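Local coordinates for protein putative methylase (Clostridium difficile, PDB 3LDU) that probably methylates guanine bases of ribosomal RNA, and binds GTP in its methyltransferase domain, at residues E68-K72 / D152-I156. Sequence-based numbering, arbitrary orientation.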
ATOM      1  N   GLU A  68      18.351   3.202 -15.687  1.00 26.53           N
ATOM      2  CA  GLU A  68      18.571   4.420 -14.924  1.00 23.71           C
ATOM      3  C   GLU A  68      19.786   5.127 -15.507  1.00 30.77           C
ATOM      4  O   GLU A  68      20.812   4.500 -15.771  1.00 32.38           O
ATOM      5  CB  GLU A  68      18.761   4.115 -13.433  1.00 28.38           C
ATOM      6  CG  GLU A  68      19.140   5.327 -12.601  1.00 37.38           C
ATOM      7  CD  GLU A  68      19.120   5.043 -11.106  1.00 53.24           C
ATOM      8  OE1 GLU A  68      19.113   6.013 -10.316  1.00 60.64           O
ATOM      9  OE2 GLU A  68      19.106   3.853 -10.723  1.00 48.89           O
ATOM     10  N   PHE A  69      19.652   6.426 -15.749  1.00 25.37           N
ATOM     11  CA  PHE A  69      20.732   7.208 -16.336  1.00 25.67           C
ATOM     12  C   PHE A  69      20.503   8.678 -16.048  1.00 27.41           C
ATOM     13  O   PHE A  69      19.401   9.086 -15.696  1.00 28.10           O
ATOM     14  CB  PHE A  69      20.807   6.986 -17.850  1.00 26.61           C
ATOM     15  CG  PHE A  69      19.487   7.185 -18.565  1.00 30.17           C
ATOM     16  CD1 PHE A  69      19.027   8.460 -18.868  1.00 26.08           C
ATOM     17  CD2 PHE A  69      18.713   6.095 -18.943  1.00 29.85           C
ATOM     18  CE1 PHE A  69      17.806   8.645 -19.530  1.00 24.63           C
ATOM     19  CE2 PHE A  69      17.504   6.271 -19.605  1.00 26.71           C
ATOM     20  CZ  PHE A  69      17.050   7.546 -19.898  1.00 24.09           C
ATOM     21  N   GLU A  70      21.547   9.478 -16.209  1.00 25.45           N
ATOM     22  CA  GLU A  70      21.412  10.915 -16.066  1.00 29.39           C
ATOM     23  C   GLU A  70      20.909  11.520 -17.374  1.00 33.48           C
ATOM     24  O   GLU A  70      21.303  11.094 -18.452  1.00 32.01           O
ATOM     25  CB  GLU A  70      22.760  11.523 -15.690  1.00 31.73           C
ATOM     26  CG  GLU A  70      22.709  13.011 -15.463  1.00 42.40           C
ATOM     27  CD  GLU A  70      24.010  13.536 -14.925  1.00 50.85           C
ATOM     28  OE1 GLU A  70      24.750  14.184 -15.698  1.00 57.53           O
ATOM     29  OE2 GLU A  70      24.297  13.281 -13.737  1.00 48.81           O
ATOM     30  N   ALA A  71      20.037  12.513 -17.279  1.00 28.25           N
ATOM     31  CA  ALA A  71      19.594  13.237 -18.462  1.00 25.60           C
ATOM     32  C   ALA A  71      19.339  14.691 -18.090  1.00 32.30           C
ATOM     33  O   ALA A  71      18.434  14.984 -17.327  1.00 29.94           O
ATOM     34  CB  ALA A  71      18.340  12.607 -19.048  1.00 32.75           C
ATOM     35  N   LYS A  72      20.148  15.599 -18.623  1.00 29.51           N
ATOM     36  CA  LYS A  72      19.996  17.017 -18.309  1.00 30.77           C
ATOM     37  C   LYS A  72      19.373  17.805 -19.462  1.00 35.71           C
ATOM     38  O   LYS A  72      19.086  18.996 -19.333  1.00 36.77           O
ATOM     39  CB  LYS A  72      21.347  17.620 -17.918  1.00 31.57           C
ATOM     40  CG  LYS A  72      21.882  17.103 -16.585  1.00 37.19           C
ATOM     41  CD  LYS A  72      23.233  17.724 -16.260  1.00 46.98           C
ATOM     42  CE  LYS A  72      23.833  17.167 -14.970  1.00 56.63           C
ATOM     43  NZ  LYS A  72      23.145  17.661 -13.739  1.00 61.33           N
ATOM     44  N   ASP A 152      17.932  14.959 -11.764  1.00 21.48           N
ATOM     45  CA  ASP A 152      18.453  14.637 -13.098  1.00 21.37           C
ATOM     46  C   ASP A 152      18.754  13.157 -13.349  1.00 26.33           C
ATOM     47  O   ASP A 152      19.226  12.803 -14.428  1.00 30.23           O
ATOM     48  CB  ASP A 152      19.685  15.488 -13.423  1.00 21.73           C
ATOM     49  CG  ASP A 152      19.397  16.968 -13.348  1.00 30.68           C
ATOM     50  OD1 ASP A 152      18.286  17.371 -13.740  1.00 27.99           O
ATOM     51  OD2 ASP A 152      20.283  17.728 -12.898  1.00 35.70           O
ATOM     52  N   LYS A 153      18.468  12.294 -12.378  1.00 24.14           N
ATOM     53  CA  LYS A 153      18.624  10.858 -12.598  1.00 24.51           C
ATOM     54  C   LYS A 153      17.271  10.315 -13.055  1.00 23.44           C
ATOM     55  O   LYS A 153      16.273  10.437 -12.349  1.00 22.96           O
ATOM     56  CB  LYS A 153      19.074  10.136 -11.321  1.00 23.99           C
ATOM     57  CG  LYS A 153      20.282  10.775 -10.620  1.00 38.89           C
ATOM     58  CD  LYS A 153      20.341  10.401  -9.119  1.00 53.33           C
ATOM     59  CE  LYS A 153      19.505  11.351  -8.233  1.00 52.61           C
ATOM     60  NZ  LYS A 153      18.384  10.697  -7.457  1.00 39.77           N
ATOM     61  N   VAL A 154      17.246   9.733 -14.244  1.00 26.27           N
ATOM     62  CA  VAL A 154      16.014   9.222 -14.832  1.00 26.30           C
ATOM     63  C   VAL A 154      15.917   7.735 -14.549  1.00 27.46           C
ATOM     64  O   VAL A 154      16.873   6.996 -14.753  1.00 24.26           O
ATOM     65  CB  VAL A 154      16.033   9.416 -16.353  1.00 23.07           C
ATOM     66  CG1 VAL A 154      14.767   8.836 -16.995  1.00 23.68           C
ATOM     67  CG2 VAL A 154      16.207  10.903 -16.709  1.00 23.54           C
ATOM     68  N   THR A 155      14.771   7.297 -14.056  1.00 21.59           N
ATOM     69  CA  THR A 155      14.512   5.872 -13.932  1.00 21.53           C
ATOM     70  C   THR A 155      13.331   5.555 -14.827  1.00 19.65           C
ATOM     71  O   THR A 155      12.288   6.190 -14.724  1.00 20.69           O
ATOM     72  CB  THR A 155      14.185   5.462 -12.494  1.00 26.45           C
ATOM     73  OG1 THR A 155      15.342   5.657 -11.668  1.00 28.44           O
ATOM     74  CG2 THR A 155      13.797   3.990 -12.457  1.00 25.66           C
ATOM     75  N   ILE A 156      13.503   4.610 -15.747  1.00 19.51           N
ATOM     76  CA  ILE A 156      12.387   4.171 -16.565  1.00 19.97           C
ATOM     77  C   ILE A 156      11.983   2.766 -16.130  1.00 23.56           C
ATOM     78  O   ILE A 156      12.834   1.892 -15.932  1.00 23.95           O
ATOM     79  CB  ILE A 156      12.724   4.189 -18.095  1.00 20.49           C
ATOM     80  CG1 ILE A 156      13.119   5.595 -18.542  1.00 20.58           C
ATOM     81  CG2 ILE A 156      11.517   3.763 -18.913  1.00 23.29           C
ATOM     82  CD1 ILE A 156      13.526   5.676 -19.999  1.00 20.12           C
TER
HETATM   83  O   HOH W   1      16.687  16.496 -15.681  1.00 27.73           O
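Phe-69 and Val-154 form an antiparallel hydrogen-bonded pair and satisfy each other's peptide groups: Phe-69 N donates to Val-154 O at 3.0 Å, and Val-154 N to Phe-69 O at 2.7 Å. A third bond, Ala-71 N to Asp-152 O (3.0 Å), carries the pairing past strand 63-70. Val-154 O and Asp-152 O also take CA-H contacts, from Glu-68 CA and Glu-70 CA.

Asp-152 suits the turn entering strand 153-159 because aspartate tolerates its left-handed backbone (phi 74°) better than most residues. Its carboxylate accepts on both oxygens. Lys-72 NZ makes a salt bridge to Asp-152 OD2 (3.0 Å), arriving 38° out of the carboxylate plane after the lysine chain bends at chi4 (-73°). Asp-152 OD1 accepts from Lys-107 N and from a water that also donates to Ala-71 O, bridging carboxylate and carbonyl. The pairing joins central strands of a mixed sheet that runs from the ferredoxin-like region into the THUMP domain, with helix 74-82 packed on the face bearing Phe-69 and Val-154.

Apolar residues suit it: Phe-69 packs on Thr-81, Ala-71 on Leu-77, and Val-154 on Val-147 of strand 145-150. Val-154 CB makes an off-centre CH-pi contact with the Phe-69 ring, 4.2 Å from its centroid, while small Ala-71 puts CB 3.6 Å from Val-154 CG2. On the other face, the long, partly exposed Glu-68 extends past Thr-155 OG1, its OE2 in a salt bridge with Lys-65.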